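Local coordinates for glycosyl hydrolase family 2, TIM barrel domain protein (Parabacteroides merdae ATCC 43184, PDB 6DXU) that probably hydrolyses beta-glucuronides as a family 2 glycoside hydrolase (beta-glucuronidase) of a human gut bacterium, at residues A115-D120 / M176-L181. Numbering follows the deposited sequence.
Sequences AGQKTD and MIPSDL. With NA (sodium ion), chain O.
Met176 reaches from a sodium-binding loop of the sugar-binding domain, a jelly-roll-like beta sandwich in family 2 glycoside hydrolases, to the start of strand 118-123 in its six-stranded antiparallel sheet, where its thioether meets Gln117 and Lys118. The touching atoms are few: Met176 CE lies 3.8 Å from Gln117 CB, while Met176 SD stands 3.6 Å from Lys118 NZ. Met176 is extended as far as the sulfur, with CG anti to the backbone N (chi1 -180°), and then bends at chi3 (76°), which brings the methyl against Gln117; these two side chains cross nearly at a right angle. Lys118 instead meets the methionine tip to tip, its chain straight until a final turn at chi4 (81°). That lysine's charge is matched by a salt bridge to Asp173, whose carbonyl oxygen also binds the sodium ion. With an alanine at Met176, a gap would probably open beside Gln117 CB and CG, and Lys118 NZ and CE would lose the sulfur they lie against. Gln117, preceded by a cis peptide, donates from NE2 to the Tyr187 carbonyl, and its OE1 receives a 2.7 Å hydrogen bond from a water. The same water donates to Ile177 O at 2.8 Å, so it links the Gln117 amide oxygen to the backbone of 176-181. Beyond it, residues 176-178 curl around the metal, again with a cis peptide, before Pro178. Sodium is coordinated by Met176 O at 2.4 Å, Pro178 O at 2.5 Å, Asp173 O and two waters. One of these waters donates to Asp180 OD2 at 2.7 Å.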
loop_
_atom_site.group_PDB
_atom_site.type_symbol
_atom_site.label_atom_id
_atom_site.label_comp_id
_atom_site.label_asym_id
_atom_site.label_seq_id
_atom_site.Cartn_x
_atom_site.Cartn_y
_atom_site.Cartn_z
ATOM N N ALA D 115 23.575 14.463 -0.071
ATOM C CA ALA D 115 23.195 14.166 -1.449
ATOM C C ALA D 115 21.792 14.701 -1.690
ATOM O O ALA D 115 20.946 14.628 -0.797
ATOM C CB ALA D 115 23.231 12.659 -1.718
ATOM N N GLY D 116 21.543 15.243 -2.880
ATOM C CA GLY D 116 20.293 15.946 -3.172
ATOM C C GLY D 116 19.440 15.233 -4.212
ATOM O O GLY D 116 19.954 14.798 -5.246
ATOM N N GLN D 117 18.135 15.130 -3.942
ATOM C CA GLN D 117 17.470 15.465 -2.682
ATOM C C GLN D 117 16.895 14.184 -2.049
ATOM O O GLN D 117 16.911 14.000 -0.831
ATOM C CB GLN D 117 16.343 16.478 -2.914
ATOM C CG GLN D 117 16.826 17.851 -3.429
ATOM C CD GLN D 117 17.594 18.626 -2.372
ATOM O OE1 GLN D 117 17.211 18.641 -1.203
ATOM N NE2 GLN D 117 18.673 19.281 -2.779
ATOM N N LYS D 118 16.357 13.318 -2.903
ATOM C CA LYS D 118 15.915 11.985 -2.528
ATOM C C LYS D 118 16.896 10.992 -3.130
ATOM O O LYS D 118 17.160 11.035 -4.337
ATOM C CB LYS D 118 14.501 11.709 -3.037
ATOM C CG LYS D 118 13.444 12.726 -2.576
ATOM C CD LYS D 118 12.025 12.195 -2.867
ATOM C CE LYS D 118 10.967 13.243 -2.509
ATOM N NZ LYS D 118 10.806 14.276 -3.587
ATOM N N THR D 119 17.441 10.110 -2.301
ATOM C CA THR D 119 18.482 9.199 -2.748
ATOM C C THR D 119 18.068 7.767 -2.437
ATOM O O THR D 119 17.500 7.498 -1.378
ATOM C CB THR D 119 19.837 9.538 -2.072
ATOM O OG1 THR D 119 20.182 10.902 -2.350
ATOM C CG2 THR D 119 20.953 8.623 -2.574
ATOM N N ASP D 120 18.329 6.857 -3.377
ATOM C CA ASP D 120 18.104 5.434 -3.178
ATOM C C ASP D 120 19.376 4.695 -3.568
ATOM O O ASP D 120 19.989 5.000 -4.592
ATOM C CB ASP D 120 16.892 4.930 -3.985
ATOM C CG ASP D 120 15.583 5.462 -3.434
ATOM O OD1 ASP D 120 15.072 4.886 -2.451
ATOM O OD2 ASP D 120 15.101 6.493 -3.940
ATOM N N MET D 176 8.071 18.611 -0.046
ATOM C CA MET D 176 9.431 18.420 0.426
ATOM C C MET D 176 10.063 19.791 0.631
ATOM O O MET D 176 9.845 20.697 -0.182
ATOM C CB MET D 176 10.245 17.599 -0.598
ATOM C CG MET D 176 11.702 17.333 -0.203
ATOM S SD MET D 176 12.642 16.602 -1.582
ATOM C CE MET D 176 12.908 18.051 -2.628
ATOM N N ILE D 177 10.803 19.960 1.729
ATOM C CA ILE D 177 11.535 21.214 1.915
ATOM C C ILE D 177 12.932 21.028 1.340
ATOM O O ILE D 177 13.452 19.900 1.359
ATOM C CB ILE D 177 11.592 21.650 3.386
ATOM C CG1 ILE D 177 12.324 20.622 4.254
ATOM C CG2 ILE D 177 10.178 21.897 3.896
ATOM C CD1 ILE D 177 12.651 21.141 5.702
ATOM N N PRO D 178 13.567 22.085 0.788
ATOM C CA PRO D 178 13.038 23.453 0.675
ATOM C C PRO D 178 12.049 23.642 -0.478
ATOM O O PRO D 178 11.863 22.750 -1.310
ATOM C CB PRO D 178 14.292 24.288 0.390
ATOM C CG PRO D 178 15.154 23.362 -0.402
ATOM C CD PRO D 178 14.917 21.983 0.200
ATOM N N SER D 179 11.447 24.828 -0.513
ATOM C CA SER D 179 10.493 25.209 -1.545
ATOM C C SER D 179 11.209 25.721 -2.788
ATOM O O SER D 179 12.214 26.438 -2.691
ATOM C CB SER D 179 9.572 26.306 -1.007
ATOM O OG SER D 179 8.833 26.909 -2.056
ATOM N N ASP D 180 10.664 25.387 -3.961
ATOM C CA ASP D 180 11.161 25.964 -5.207
ATOM C C ASP D 180 10.892 27.456 -5.312
ATOM O O ASP D 180 11.343 28.082 -6.273
ATOM C CB ASP D 180 10.544 25.231 -6.417
ATOM C CG ASP D 180 11.206 23.873 -6.667
ATOM O OD1 ASP D 180 12.388 23.857 -7.076
ATOM O OD2 ASP D 180 10.567 22.834 -6.418
ATOM N N LEU D 181 10.152 28.047 -4.373
ATOM C CA LEU D 181 10.073 29.505 -4.342
ATOM C C LEU D 181 11.359 30.132 -3.822
ATOM O O LEU D 181 11.537 31.348 -3.941
ATOM C CB LEU D 181 8.898 29.954 -3.468
ATOM C CG LEU D 181 7.525 29.461 -3.939
ATOM C CD1 LEU D 181 6.449 29.799 -2.914
ATOM C CD2 LEU D 181 7.169 30.061 -5.280
HETATM NA NA NA O . 9.993 21.566 -2.453
HETATM O O HOH W 1 16.020 18.795 1.253
HETATM O O HOH W 2 8.621 23.315 -3.460
HETATM O O HOH W 3 11.127 21.015 -4.458
#